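Local coordinates for protein eukaryotic translation initiation factor 5A-2 (Arabidopsis thaliana, PDB 3HKS) that promotes translation elongation and termination, binding between the exit and peptidyl sites of stalled ribosomes and aiding synthesis of polyproline-containing peptides, at residues L122-D127 against A132-G137. Residues are numbered along the deposited sequence; the frame is centred on the assembly and turned at random.
Sequences LKLPTD and AQMRLG. With EDO (1,2-ethanediol), chain F.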
loop_
_atom_site.group_PDB
_atom_site.type_symbol
_atom_site.label_atom_id
_atom_site.label_comp_id
_atom_site.label_asym_id
_atom_site.label_seq_id
_atom_site.Cartn_x
_atom_site.Cartn_y
_atom_site.Cartn_z
ATOM N N LEU A 122 -8.483 0.235 12.239
ATOM C CA LEU A 122 -8.924 -0.413 11.002
ATOM C C LEU A 122 -10.231 -1.178 11.144
ATOM O O LEU A 122 -10.591 -1.647 12.228
ATOM C CB LEU A 122 -7.845 -1.360 10.470
ATOM C CG LEU A 122 -6.492 -0.766 10.087
ATOM C CD1 LEU A 122 -5.659 -1.831 9.367
ATOM C CD2 LEU A 122 -6.670 0.488 9.236
ATOM N N LYS A 123 -10.930 -1.306 10.027
ATOM C CA LYS A 123 -12.140 -2.092 9.956
ATOM C C LYS A 123 -11.897 -3.316 9.092
ATOM O O LYS A 123 -10.836 -3.446 8.464
ATOM C CB LYS A 123 -13.296 -1.247 9.420
ATOM C CG LYS A 123 -13.562 -0.003 10.288
ATOM C CD LYS A 123 -14.935 0.589 10.046
ATOM C CE LYS A 123 -16.027 -0.225 10.741
ATOM N NZ LYS A 123 -17.322 0.510 10.751
ATOM N N LEU A 124 -12.866 -4.232 9.109
ATOM C CA LEU A 124 -12.825 -5.423 8.269
ATOM C C LEU A 124 -12.715 -5.027 6.791
ATOM O O LEU A 124 -13.375 -4.079 6.352
ATOM C CB LEU A 124 -14.067 -6.293 8.501
ATOM C CG LEU A 124 -14.157 -7.021 9.848
ATOM C CD1 LEU A 124 -15.592 -7.429 10.135
ATOM C CD2 LEU A 124 -13.248 -8.250 9.840
ATOM N N PRO A 125 -11.880 -5.749 6.022
ATOM C CA PRO A 125 -11.730 -5.331 4.620
ATOM C C PRO A 125 -13.022 -5.544 3.822
ATOM O O PRO A 125 -13.859 -6.364 4.205
ATOM C CB PRO A 125 -10.596 -6.218 4.091
ATOM C CG PRO A 125 -10.495 -7.372 5.061
ATOM C CD PRO A 125 -11.082 -6.948 6.363
ATOM N N THR A 126 -13.182 -4.798 2.730
ATOM C CA THR A 126 -14.351 -4.941 1.844
ATOM C C THR A 126 -14.374 -6.304 1.121
ATOM O O THR A 126 -15.442 -6.823 0.810
ATOM C CB THR A 126 -14.447 -3.768 0.834
ATOM O OG1 THR A 126 -13.298 -3.774 -0.024
ATOM C CG2 THR A 126 -14.528 -2.419 1.564
ATOM N N ASP A 127 -13.200 -6.880 0.893
ATOM C CA ASP A 127 -13.045 -8.240 0.368
ATOM C C ASP A 127 -13.715 -9.281 1.285
ATOM O O ASP A 127 -13.308 -9.465 2.433
ATOM C CB ASP A 127 -11.551 -8.548 0.219
ATOM C CG ASP A 127 -11.271 -9.857 -0.510
ATOM O OD1 ASP A 127 -11.729 -10.942 -0.094
ATOM O OD2 ASP A 127 -10.523 -9.805 -1.505
ATOM N N ALA A 132 -14.246 -13.180 5.813
ATOM C CA ALA A 132 -14.674 -14.491 6.278
ATOM C C ALA A 132 -13.517 -15.250 6.927
ATOM O O ALA A 132 -13.711 -15.919 7.942
ATOM C CB ALA A 132 -15.273 -15.297 5.141
ATOM N N GLN A 133 -12.323 -15.157 6.342
ATOM C CA GLN A 133 -11.131 -15.785 6.931
ATOM C C GLN A 133 -10.837 -15.256 8.340
ATOM O O GLN A 133 -10.524 -16.041 9.244
ATOM C CB GLN A 133 -9.892 -15.561 6.057
ATOM C CG GLN A 133 -9.835 -16.413 4.824
ATOM C CD GLN A 133 -8.595 -16.140 4.007
ATOM O OE1 GLN A 133 -7.504 -16.598 4.345
ATOM N NE2 GLN A 133 -8.753 -15.395 2.925
ATOM N N MET A 134 -10.930 -13.933 8.501
ATOM C CA MET A 134 -10.683 -13.275 9.787
ATOM C C MET A 134 -11.722 -13.663 10.830
ATOM O O MET A 134 -11.359 -14.046 11.933
ATOM C CB MET A 134 -10.638 -11.746 9.635
ATOM C CG MET A 134 -9.431 -11.276 8.844
ATOM S SD MET A 134 -9.404 -9.509 8.537
ATOM C CE MET A 134 -9.247 -8.878 10.194
ATOM N N ARG A 135 -13.004 -13.562 10.458
ATOM C CA ARG A 135 -14.113 -13.851 11.349
ATOM C C ARG A 135 -14.146 -15.313 11.765
ATOM O O ARG A 135 -14.347 -15.612 12.942
ATOM C CB ARG A 135 -15.459 -13.449 10.728
ATOM C CG ARG A 135 -15.691 -11.941 10.560
ATOM C CD ARG A 135 -17.144 -11.646 10.152
ATOM N NE ARG A 135 -18.046 -12.012 11.251
ATOM C CZ ARG A 135 -19.260 -12.554 11.115
ATOM N NH1 ARG A 135 -19.763 -12.822 9.911
ATOM N NH2 ARG A 135 -19.976 -12.836 12.198
ATOM N N LEU A 136 -13.962 -16.213 10.798
ATOM C CA LEU A 136 -13.930 -17.650 11.069
ATOM C C LEU A 136 -12.745 -18.033 11.945
ATOM O O LEU A 136 -12.917 -18.749 12.912
ATOM C CB LEU A 136 -13.886 -18.463 9.774
ATOM C CG LEU A 136 -13.848 -19.993 9.882
ATOM C CD1 LEU A 136 -15.149 -20.536 10.470
ATOM C CD2 LEU A 136 -13.592 -20.610 8.503
ATOM N N GLY A 137 -11.548 -17.569 11.588
ATOM C CA GLY A 137 -10.344 -17.836 12.370
ATOM C C GLY A 137 -10.455 -17.341 13.804
ATOM O O GLY A 137 -10.041 -18.023 14.727
HETATM C C1 EDO F . -9.187 -1.144 6.659
HETATM O O1 EDO F . -10.150 -0.234 7.231
HETATM C C2 EDO F . -9.869 -2.059 5.646
HETATM O O2 EDO F . -8.906 -2.722 4.812
#
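Leu124 and Met134 meet through their methyl ends. CD2 of Leu124 lies 4.1 Å from CE of Met134. The two side chains run alongside each other in opposite directions. Met134 is extended as far as SD and then bends at chi3 (65°). The bend carries CE away from the proline, so SD is the atom that meets Pro125 while CE rests beside Leu124 CD2. SD of Met134 sits 3.8 Å from CD of Pro125, at the edge of the pyrrolidine ring next to the ring nitrogen. Arg135 adds only the aliphatic base of its chain: its CG comes to 4.5 Å from CD2 of Leu124.

The packing joins a loop to the helix that follows it in the C-terminal OB-fold domain. Residues 122-127 lead from strand 118-119 into helix 128-139, and the chain folds back so that the helix packs against its own entry loop. Met134 is buried. It also reaches Leu100 and Ile103 of strand 87-103, Val146 of strand 142-151 and Val160 of strand 154-163, so this residue packs the helix onto three strands of the barrel.

Asp127 is the N-cap of helix 128-139: its OD1 accepts a hydrogen bond from the backbone N of Leu130, and the carbonyl O of Pro125 is hydrogen-bonded to OG1 of Thr131.

A 1,2-ethanediol molecule, probably from the crystallisation liquor, lies against the loop. The backbone N of Lys123 gives its O1 a nearly straight hydrogen bond (3.1 Å, 167°), and the diol is also hydrogen-bonded to the backbone N of Ile157.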